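Local coordinates for polysaccharide deacetylase-like protein (PDB 4V33) that probably removes acetyl groups from cell-wall polysaccharide with a bound zinc ion, and is required for osmotic stability and cell shape in Bacillus anthracis, at residues A[144-149]-A[199-204]; A[182-187]-A[224-229]; A[230-235]-A[257-262]. One frame throughout, in Å; residues are numbered along the deposited sequence.

Interaction 1 (A[144-149]-A[199-204]); sequences VPVLMY and PIFVTF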
loop_
_atom_site.group_PDB
_atom_site.type_symbol
_atom_site.label_atom_id
_atom_site.label_comp_id
_atom_site.label_asym_id
_atom_site.label_seq_id
_atom_site.Cartn_x
_atom_site.Cartn_y
_atom_site.Cartn_z
ATOM N N VAL A 144 0.109 4.320 5.006
ATOM C CA VAL A 144 0.797 3.208 4.373
ATOM C C VAL A 144 2.301 3.458 4.445
ATOM O O VAL A 144 2.829 4.260 3.685
ATOM C CB VAL A 144 0.394 3.081 2.889
ATOM C CG1 VAL A 144 1.087 1.895 2.249
ATOM C CG2 VAL A 144 -1.131 2.934 2.752
ATOM N N PRO A 145 2.989 2.787 5.383
ATOM C CA PRO A 145 4.450 2.904 5.382
ATOM C C PRO A 145 5.036 2.159 4.194
ATOM O O PRO A 145 4.631 1.034 3.884
ATOM C CB PRO A 145 4.876 2.251 6.700
ATOM C CG PRO A 145 3.694 1.417 7.143
ATOM C CD PRO A 145 2.463 2.001 6.512
ATOM N N VAL A 146 5.995 2.804 3.542
ATOM C CA VAL A 146 6.692 2.225 2.405
ATOM C C VAL A 146 8.161 2.124 2.809
ATOM O O VAL A 146 8.880 3.121 2.831
ATOM C CB VAL A 146 6.514 3.085 1.141
ATOM C CG1 VAL A 146 7.233 2.447 -0.048
ATOM C CG2 VAL A 146 5.023 3.268 0.841
ATOM N N LEU A 147 8.581 0.916 3.176
ATOM C CA LEU A 147 9.946 0.691 3.665
ATOM C C LEU A 147 10.959 0.718 2.537
ATOM O O LEU A 147 10.701 0.210 1.444
ATOM C CB LEU A 147 10.030 -0.668 4.349
ATOM C CG LEU A 147 9.199 -0.829 5.625
ATOM C CD1 LEU A 147 9.070 -2.304 6.014
ATOM C CD2 LEU A 147 9.876 -0.056 6.753
ATOM N N MET A 148 12.127 1.298 2.815
ATOM C CA MET A 148 13.214 1.339 1.848
ATOM C C MET A 148 14.451 0.610 2.375
ATOM O O MET A 148 15.080 1.054 3.349
ATOM C CB MET A 148 13.583 2.778 1.519
ATOM C CG MET A 148 14.783 2.883 0.570
ATOM S SD MET A 148 15.203 4.570 0.139
ATOM C CE MET A 148 15.454 5.260 1.772
ATOM N N TYR A 149 14.764 -0.514 1.734
ATOM C CA TYR A 149 16.005 -1.247 1.962
ATOM C C TYR A 149 16.938 -1.099 0.774
ATOM O O TYR A 149 16.509 -0.728 -0.324
ATOM C CB TYR A 149 15.708 -2.730 2.140
ATOM C CG TYR A 149 14.980 -3.088 3.410
ATOM C CD1 TYR A 149 15.689 -3.332 4.588
ATOM C CD2 TYR A 149 13.600 -3.209 3.442
ATOM C CE1 TYR A 149 15.052 -3.674 5.750
ATOM C CE2 TYR A 149 12.941 -3.549 4.613
ATOM C CZ TYR A 149 13.668 -3.790 5.760
ATOM O OH TYR A 149 13.002 -4.132 6.911
ATOM N N PRO A 199 -1.701 -2.230 6.083
ATOM C CA PRO A 199 -0.972 -2.302 4.813
ATOM C C PRO A 199 0.451 -1.781 4.955
ATOM O O PRO A 199 0.691 -0.827 5.691
ATOM C CB PRO A 199 -1.776 -1.362 3.901
ATOM C CG PRO A 199 -2.444 -0.401 4.856
ATOM C CD PRO A 199 -2.824 -1.275 6.026
ATOM N N ILE A 200 1.386 -2.413 4.256
ATOM C CA ILE A 200 2.771 -1.971 4.261
ATOM C C ILE A 200 3.447 -2.429 2.970
ATOM O O ILE A 200 3.116 -3.494 2.441
ATOM C CB ILE A 200 3.517 -2.499 5.515
ATOM C CG1 ILE A 200 4.909 -1.867 5.628
ATOM C CG2 ILE A 200 3.590 -4.039 5.523
ATOM C CD1 ILE A 200 5.494 -1.975 7.051
ATOM N N PHE A 201 4.363 -1.608 2.463
ATOM C CA PHE A 201 5.112 -1.927 1.254
ATOM C C PHE A 201 6.577 -2.098 1.600
ATOM O O PHE A 201 7.221 -1.157 2.056
ATOM C CB PHE A 201 4.974 -0.796 0.223
ATOM C CG PHE A 201 3.653 -0.791 -0.490
ATOM C CD1 PHE A 201 2.483 -0.512 0.195
ATOM C CD2 PHE A 201 3.581 -1.063 -1.846
ATOM C CE1 PHE A 201 1.255 -0.513 -0.458
ATOM C CE2 PHE A 201 2.362 -1.061 -2.503
ATOM C CZ PHE A 201 1.204 -0.790 -1.814
ATOM N N VAL A 202 7.095 -3.305 1.407
ATOM C CA VAL A 202 8.524 -3.540 1.550
ATOM C C VAL A 202 9.162 -3.306 0.180
ATOM O O VAL A 202 8.761 -3.936 -0.807
ATOM C CB VAL A 202 8.810 -4.977 2.007
ATOM C CG1 VAL A 202 10.317 -5.215 2.133
ATOM C CG2 VAL A 202 8.094 -5.268 3.339
ATOM N N THR A 203 10.128 -2.386 0.115
ATOM C CA THR A 203 10.817 -2.109 -1.154
ATOM C C THR A 203 12.331 -2.162 -0.995
ATOM O O THR A 203 12.870 -1.873 0.084
ATOM C CB THR A 203 10.423 -0.737 -1.808
ATOM O OG1 THR A 203 11.126 0.343 -1.177
ATOM C CG2 THR A 203 8.915 -0.492 -1.736
ATOM N N PHE A 204 12.995 -2.502 -2.098
ATOM C CA PHE A 204 14.450 -2.596 -2.182
ATOM C C PHE A 204 14.917 -1.772 -3.356
ATOM O O PHE A 204 14.319 -1.835 -4.441
ATOM C CB PHE A 204 14.872 -4.043 -2.432
ATOM C CG PHE A 204 14.461 -4.985 -1.352
ATOM C CD1 PHE A 204 13.227 -5.608 -1.403
ATOM C CD2 PHE A 204 15.308 -5.254 -0.285
ATOM C CE1 PHE A 204 12.820 -6.486 -0.404
ATOM C CE2 PHE A 204 14.909 -6.134 0.724
ATOM C CZ PHE A 204 13.662 -6.750 0.663
#
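The rings of Tyr149 and Phe204 lie nearly parallel, 27° between planes, but slid so far apart that they barely overlap. Phe204 CD2 makes the touch, against Tyr149 CB at 3.5 Å. At the edge of the Tyr149 ring, in its plane, sits the carbonyl O of Thr203, and Val202 CG1 comes obliquely to CD2 and CE2. Beyond the strands, Phe170 meets this ring edge-to-face and Gln173 hydrogen-bonds to its hydroxyl. On the other side of the sheet the Phe201 ring takes Val144 CG1 at CD1, 3.5 Å away; that methyl stands anti to its own backbone N (chi1 -178°).

Strands 146-149 and 199-204 are parallel neighbours in the barrel-like sheet expected of a polysaccharide deacetylase domain, and backbone bonds run from Phe201 N to Pro145 O through to Tyr149 N and Thr203 O. Leu147 O is gripped twice by one residue, by Thr203 N at 3.0 Å and by Thr203 OG1 at 2.7 Å. A chi1 of 80° puts OG1 between the threonine's own N and carbonyl carbon, from where it reaches the same oxygen as Thr203 N. Because OG1 donates a hydrogen bond to Leu147 O and is also bonded to Arg343 NH1, the arginine's charge would polarise the hydroxyl and probably strengthen its bond to the carbonyl, inside a buried interface whose other side chains are mostly apolar.

Interaction 2 (A[182-187]-A[224-229]); sequences YTLLTF and DTFKPV. With EDO (1,2-ethanediol), chain G; ACT (acetate ion), chain E.
Leu184 carries much of this contact, reaching from the short strand 183-185 of the parallel barrel sheet to the loop 224-229 that leads from helix 211-221 into strand 230-234. Its CB packs on Val229 CG2 at 4.1 Å and also lies near O2 of a bound 1,2-ethanediol. CG, anti to the carbonyl carbon (chi1 -80°), lies 4.1 Å from Val229 O, and the two methyls diverge from it. CD1 goes to Phe226, 3.9 Å from CE1 and meeting the ring obliquely, whereas CD2 turns to Pro228 CB at 4.0 Å and also lies near the carbonyl O of Val229. Leu177 of helix 167-179 and Ile200 and Val202 of strand 199-206 also pack on this leucine.

Farther along, one methyl does the work from the loop side. Val229 CG2, placed between its own backbone N and carbonyl carbon, presses on Leu184 O at 3.3 Å. The side chains of Thr186 and Val229 cross at about a right angle, Thr186 CG2 being 3.7 Å from Val229 CG2. Thr186 turns its hydroxyl elsewhere, to Glu188.

No direct hydrogen bond joins the two backbones; small molecules do it instead. One water donates to both Leu184 O and Lys227 O, and a second bridges Leu185 O and Val229 O. The ethanediol, probably from the crystallisation liquor, takes Leu184 N on its O2 and Lys227 N on its O1, with its C2 against the Phe226 ring. The buried Val229 N finds no partner at all. Just before the strand, and away from the loop, Tyr182 meets an acetate, probably of the same origin, that Lys198 and Tyr176 also bind: Tyr182 OH donates a hydrogen bond to acetate O at 2.5 Å, the oxygen lying in the plane of the ring.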
loop_
_atom_site.group_PDB
_atom_site.type_symbol
_atom_site.label_atom_id
_atom_site.label_comp_id
_atom_site.label_asym_id
_atom_site.label_seq_id
_atom_site.Cartn_x
_atom_site.Cartn_y
_atom_site.Cartn_z
ATOM N N TYR A 182 0.546 -7.402 9.866
ATOM C CA TYR A 182 0.701 -6.521 8.716
ATOM C C TYR A 182 0.356 -7.254 7.426
ATOM O O TYR A 182 0.568 -8.461 7.313
ATOM C CB TYR A 182 2.140 -5.976 8.656
ATOM C CG TYR A 182 2.401 -4.906 9.686
ATOM C CD1 TYR A 182 2.686 -5.243 11.007
ATOM C CD2 TYR A 182 2.329 -3.559 9.350
ATOM C CE1 TYR A 182 2.899 -4.259 11.958
ATOM C CE2 TYR A 182 2.540 -2.574 10.295
ATOM C CZ TYR A 182 2.830 -2.931 11.595
ATOM O OH TYR A 182 3.041 -1.956 12.546
ATOM N N THR A 183 -0.174 -6.515 6.453
ATOM C CA THR A 183 -0.435 -7.077 5.137
ATOM C C THR A 183 0.556 -6.472 4.149
ATOM O O THR A 183 0.495 -5.279 3.825
ATOM C CB THR A 183 -1.881 -6.791 4.654
ATOM O OG1 THR A 183 -2.820 -7.251 5.630
ATOM C CG2 THR A 183 -2.148 -7.496 3.327
ATOM N N LEU A 184 1.491 -7.295 3.691
ATOM C CA LEU A 184 2.489 -6.828 2.730
ATOM C C LEU A 184 1.847 -6.713 1.354
ATOM O O LEU A 184 1.118 -7.612 0.917
ATOM C CB LEU A 184 3.693 -7.774 2.701
ATOM C CG LEU A 184 4.729 -7.602 3.827
ATOM C CD1 LEU A 184 4.172 -7.889 5.228
ATOM C CD2 LEU A 184 5.948 -8.479 3.557
ATOM N N LEU A 185 2.103 -5.590 0.693
ATOM C CA LEU A 185 1.525 -5.304 -0.611
ATOM C C LEU A 185 2.586 -4.859 -1.599
ATOM O O LEU A 185 3.688 -4.454 -1.217
ATOM C CB LEU A 185 0.482 -4.187 -0.512
ATOM C CG LEU A 185 -0.754 -4.463 0.341
ATOM C CD1 LEU A 185 -1.624 -3.213 0.394
ATOM C CD2 LEU A 185 -1.540 -5.654 -0.203
ATOM N N THR A 186 2.231 -4.938 -2.877
ATOM C CA THR A 186 3.011 -4.329 -3.953
ATOM C C THR A 186 2.065 -3.435 -4.746
ATOM O O THR A 186 0.861 -3.452 -4.506
ATOM C CB THR A 186 3.656 -5.387 -4.874
ATOM O OG1 THR A 186 2.649 -6.275 -5.388
ATOM C CG2 THR A 186 4.691 -6.196 -4.103
ATOM N N PHE A 187 2.574 -2.668 -5.706
ATOM C CA PHE A 187 1.741 -1.646 -6.342
ATOM C C PHE A 187 0.614 -2.188 -7.221
ATOM O O PHE A 187 -0.341 -1.476 -7.514
ATOM C CB PHE A 187 2.609 -0.611 -7.083
ATOM C CG PHE A 187 3.355 0.287 -6.147
ATOM C CD1 PHE A 187 2.685 1.295 -5.461
ATOM C CD2 PHE A 187 4.708 0.087 -5.891
ATOM C CE1 PHE A 187 3.350 2.107 -4.564
ATOM C CE2 PHE A 187 5.385 0.897 -4.988
ATOM C CZ PHE A 187 4.706 1.908 -4.322
ATOM N N ASP A 224 1.081 -20.763 5.608
ATOM C CA ASP A 224 -0.357 -20.738 5.348
ATOM C C ASP A 224 -1.041 -19.421 5.717
ATOM O O ASP A 224 -2.092 -19.090 5.168
ATOM C CB ASP A 224 -1.061 -21.903 6.049
ATOM C CG ASP A 224 -0.605 -23.252 5.534
ATOM O OD1 ASP A 224 0.092 -23.291 4.498
ATOM O OD2 ASP A 224 -0.951 -24.277 6.162
ATOM N N THR A 225 -0.450 -18.674 6.642
ATOM C CA THR A 225 -1.029 -17.406 7.077
ATOM C C THR A 225 -0.311 -16.193 6.478
ATOM O O THR A 225 -0.949 -15.241 6.022
ATOM C CB THR A 225 -1.035 -17.298 8.617
ATOM O OG1 THR A 225 0.296 -17.473 9.118
ATOM C CG2 THR A 225 -1.936 -18.367 9.220
ATOM N N PHE A 226 1.015 -16.245 6.464
ATOM C CA PHE A 226 1.835 -15.114 6.030
ATOM C C PHE A 226 2.189 -15.227 4.545
ATOM O O PHE A 226 2.882 -16.160 4.140
ATOM C CB PHE A 226 3.102 -15.065 6.889
ATOM C CG PHE A 226 3.945 -13.833 6.696
ATOM C CD1 PHE A 226 3.450 -12.573 6.995
ATOM C CD2 PHE A 226 5.260 -13.943 6.268
ATOM C CE1 PHE A 226 4.245 -11.435 6.828
ATOM C CE2 PHE A 226 6.059 -12.815 6.108
ATOM C CZ PHE A 226 5.550 -11.561 6.395
ATOM N N LYS A 227 1.700 -14.283 3.742
ATOM C CA LYS A 227 1.940 -14.272 2.298
ATOM C C LYS A 227 2.746 -13.037 1.924
ATOM O O LYS A 227 2.190 -12.016 1.515
ATOM C CB LYS A 227 0.617 -14.275 1.529
ATOM C CG LYS A 227 -0.329 -15.393 1.919
ATOM C CD LYS A 227 0.312 -16.758 1.750
ATOM C CE LYS A 227 -0.719 -17.864 1.962
ATOM N NZ LYS A 227 -0.109 -19.221 1.878
ATOM N N PRO A 228 4.073 -13.111 2.079
ATOM C CA PRO A 228 4.866 -11.904 1.860
ATOM C C PRO A 228 5.039 -11.576 0.389
ATOM O O PRO A 228 5.128 -12.472 -0.457
ATOM C CB PRO A 228 6.223 -12.267 2.467
ATOM C CG PRO A 228 6.304 -13.768 2.276
ATOM C CD PRO A 228 4.897 -14.264 2.488
ATOM N N VAL A 229 5.060 -10.279 0.104
ATOM C CA VAL A 229 5.446 -9.767 -1.207
ATOM C C VAL A 229 6.337 -8.550 -1.004
ATOM O O VAL A 229 6.379 -7.975 0.086
ATOM C CB VAL A 229 4.229 -9.378 -2.076
ATOM C CG1 VAL A 229 3.414 -10.614 -2.449
ATOM C CG2 VAL A 229 3.371 -8.347 -1.365
HETATM C C1 EDO G . 0.062 -11.355 5.563
HETATM O O1 EDO G . -0.222 -12.380 4.607
HETATM C C2 EDO G . 1.338 -10.613 5.163
HETATM O O2 EDO G . 1.180 -10.035 3.872
HETATM C C ACT E . 1.923 -2.839 15.502
HETATM O O ACT E . 3.042 -2.763 14.953
HETATM O OXT ACT E . 0.946 -2.568 14.774
HETATM C CH3 ACT E . 1.768 -3.228 16.943
HETATM O O HOH W 1 0.445 -10.108 0.704
HETATM O O HOH W 2 5.519 -5.481 0.653
#

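Interaction 3 (A[230-235]-A[257-262]); sequences ATEYMI and GIFSMQ
Strands 230-234 and 259-262 run parallel, 25° apart and joined by five backbone hydrogen bonds, from Ala230 N to Ile258 O at 2.9 Å up to Met234 N to Gln262 O. They are the two strands of a beta-alpha-beta crossover, with helix 247-255 between them in the chain.

On the face covered by that helix, Glu232 and Met261 lie side by side and point the same way, CG against SD at 3.6 Å. Met261 is bent at chi2 (70°), which turns SD toward the glutamate's methylenes. Phe259 reaches back over the same face, its CE2 3.9 Å from Ala230 CB and its CD2 near Glu232 CB; Met253 and Phe215 pack on it from the helices.

The opposite face is more polar. Thr231 CG2 does double duty, sitting 3.9 Å above the centre of the Tyr233 ring and touching Gln262 CG. Gln262 OE1 accepts from the backbone N of Ile297 and of Ala298, and its NE2 donates to Ser260 OG at 2.8 Å, so both ends of the amide are held and its rotation is fixed. The serine hydroxyl, also bonded to Glu188, accepts a hydrogen bond from a water that is also hydrogen-bonded to Thr231 OG1 at 2.8 Å.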
loop_
_atom_site.group_PDB
_atom_site.type_symbol
_atom_site.label_atom_id
_atom_site.label_comp_id
_atom_site.label_asym_id
_atom_site.label_seq_id
_atom_site.Cartn_x
_atom_site.Cartn_y
_atom_site.Cartn_z
ATOM N N ALA A 230 7.065 -8.160 -2.047
ATOM C CA ALA A 230 7.935 -6.999 -1.966
ATOM C C ALA A 230 8.216 -6.453 -3.352
ATOM O O ALA A 230 8.013 -7.144 -4.350
ATOM C CB ALA A 230 9.264 -7.366 -1.272
ATOM N N THR A 231 8.683 -5.209 -3.396
ATOM C CA THR A 231 9.028 -4.543 -4.655
ATOM C C THR A 231 10.542 -4.387 -4.754
ATOM O O THR A 231 11.190 -3.948 -3.806
ATOM C CB THR A 231 8.396 -3.145 -4.713
ATOM O OG1 THR A 231 6.967 -3.271 -4.674
ATOM C CG2 THR A 231 8.803 -2.408 -5.985
ATOM N N GLU A 232 11.100 -4.757 -5.904
ATOM C CA GLU A 232 12.508 -4.531 -6.180
ATOM C C GLU A 232 12.576 -3.471 -7.261
ATOM O O GLU A 232 11.985 -3.643 -8.323
ATOM C CB GLU A 232 13.161 -5.814 -6.697
ATOM C CG GLU A 232 14.619 -5.632 -7.136
ATOM C CD GLU A 232 15.535 -5.420 -5.954
ATOM O OE1 GLU A 232 15.614 -6.347 -5.113
ATOM O OE2 GLU A 232 16.150 -4.332 -5.855
ATOM N N TYR A 233 13.273 -2.374 -6.987
ATOM C CA TYR A 233 13.476 -1.350 -8.001
ATOM C C TYR A 233 14.838 -1.583 -8.648
ATOM O O TYR A 233 15.873 -1.284 -8.067
ATOM C CB TYR A 233 13.438 0.032 -7.372
ATOM C CG TYR A 233 12.114 0.498 -6.786
ATOM C CD1 TYR A 233 11.048 0.853 -7.608
ATOM C CD2 TYR A 233 11.963 0.648 -5.408
ATOM C CE1 TYR A 233 9.850 1.328 -7.071
ATOM C CE2 TYR A 233 10.780 1.124 -4.862
ATOM C CZ TYR A 233 9.740 1.476 -5.699
ATOM O OH TYR A 233 8.577 1.963 -5.161
ATOM N N MET A 234 14.821 -2.120 -9.864
ATOM C CA MET A 234 16.023 -2.591 -10.541
ATOM C C MET A 234 16.672 -1.500 -11.384
ATOM O O MET A 234 15.992 -0.842 -12.180
ATOM C CB MET A 234 15.631 -3.755 -11.462
ATOM C CG MET A 234 16.785 -4.388 -12.224
ATOM S SD MET A 234 17.675 -5.529 -11.146
ATOM C CE MET A 234 19.378 -5.133 -11.571
ATOM N N ILE A 235 17.979 -1.296 -11.213
ATOM C CA ILE A 235 18.735 -0.484 -12.166
ATOM C C ILE A 235 18.821 -1.333 -13.425
ATOM O O ILE A 235 19.530 -2.335 -13.451
ATOM C CB ILE A 235 20.137 -0.125 -11.637
ATOM C CG1 ILE A 235 20.006 0.776 -10.404
ATOM C CG2 ILE A 235 20.949 0.602 -12.729
ATOM C CD1 ILE A 235 21.307 0.897 -9.602
ATOM N N GLY A 257 5.913 -15.487 -7.001
ATOM C CA GLY A 257 4.784 -14.682 -6.578
ATOM C C GLY A 257 5.144 -13.676 -5.500
ATOM O O GLY A 257 4.299 -12.891 -5.075
ATOM N N ILE A 258 6.397 -13.690 -5.055
ATOM C CA ILE A 258 6.815 -12.805 -3.972
ATOM C C ILE A 258 7.203 -11.415 -4.473
ATOM O O ILE A 258 6.817 -10.411 -3.888
ATOM C CB ILE A 258 7.957 -13.430 -3.118
ATOM C CG1 ILE A 258 7.447 -14.698 -2.421
ATOM C CG2 ILE A 258 8.473 -12.436 -2.077
ATOM C CD1 ILE A 258 8.528 -15.457 -1.659
ATOM N N PHE A 259 7.959 -11.341 -5.563
ATOM C CA PHE A 259 8.461 -10.046 -5.990
ATOM C C PHE A 259 7.713 -9.391 -7.137
ATOM O O PHE A 259 7.319 -10.040 -8.104
ATOM C CB PHE A 259 9.950 -10.120 -6.326
ATOM C CG PHE A 259 10.834 -9.974 -5.128
ATOM C CD1 PHE A 259 11.163 -11.077 -4.363
ATOM C CD2 PHE A 259 11.318 -8.726 -4.751
ATOM C CE1 PHE A 259 11.965 -10.949 -3.239
ATOM C CE2 PHE A 259 12.119 -8.590 -3.627
ATOM C CZ PHE A 259 12.448 -9.712 -2.876
ATOM N N SER A 260 7.536 -8.085 -6.987
ATOM C CA SER A 260 7.126 -7.216 -8.079
ATOM C C SER A 260 8.388 -6.483 -8.528
ATOM O O SER A 260 9.014 -5.777 -7.739
ATOM C CB SER A 260 6.100 -6.213 -7.573
ATOM O OG SER A 260 5.744 -5.290 -8.586
ATOM N N MET A 261 8.770 -6.661 -9.789
ATOM C CA MET A 261 10.031 -6.114 -10.287
ATOM C C MET A 261 9.748 -4.815 -11.023
ATOM O O MET A 261 9.094 -4.805 -12.065
ATOM C CB MET A 261 10.714 -7.128 -11.209
ATOM C CG MET A 261 12.147 -6.783 -11.605
ATOM S SD MET A 261 13.322 -6.927 -10.234
ATOM C CE MET A 261 12.678 -8.385 -9.477
ATOM N N GLN A 262 10.222 -3.716 -10.454
ATOM C CA GLN A 262 9.894 -2.391 -10.950
ATOM C C GLN A 262 11.182 -1.635 -11.271
ATOM O O GLN A 262 12.269 -2.202 -11.188
ATOM C CB GLN A 262 9.019 -1.661 -9.920
ATOM C CG GLN A 262 7.720 -2.428 -9.587
ATOM C CD GLN A 262 6.820 -2.580 -10.806
ATOM O OE1 GLN A 262 6.743 -1.681 -11.647
ATOM N NE2 GLN A 262 6.146 -3.727 -10.914
HETATM O O HOH W 3 5.222 -2.983 -6.867
#

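In the fold
Strand 199-206 ties all three together. Its Ile200 probably hydrogen-bonds to the 182-187 segment of interaction 2, with Leu185 N 2.9 Å from Ile200 O, and Phe204 does the same with the 230-235 segment of interaction 3, Tyr233 N being 2.8 Å from Phe204 O. Interactions 2 and 3 meet where the loop becomes a strand, Val229 CB packing 3.3 Å from Ile258 O. The zinc site lies toward the C-terminal ends of these strands: Asp206 follows interaction 1, His264 follows interaction 3, and His268 completes the protein ligands. The side chains of Met148 in interaction 1 and Tyr233 in interaction 3 each come within about 7 Å of the metal.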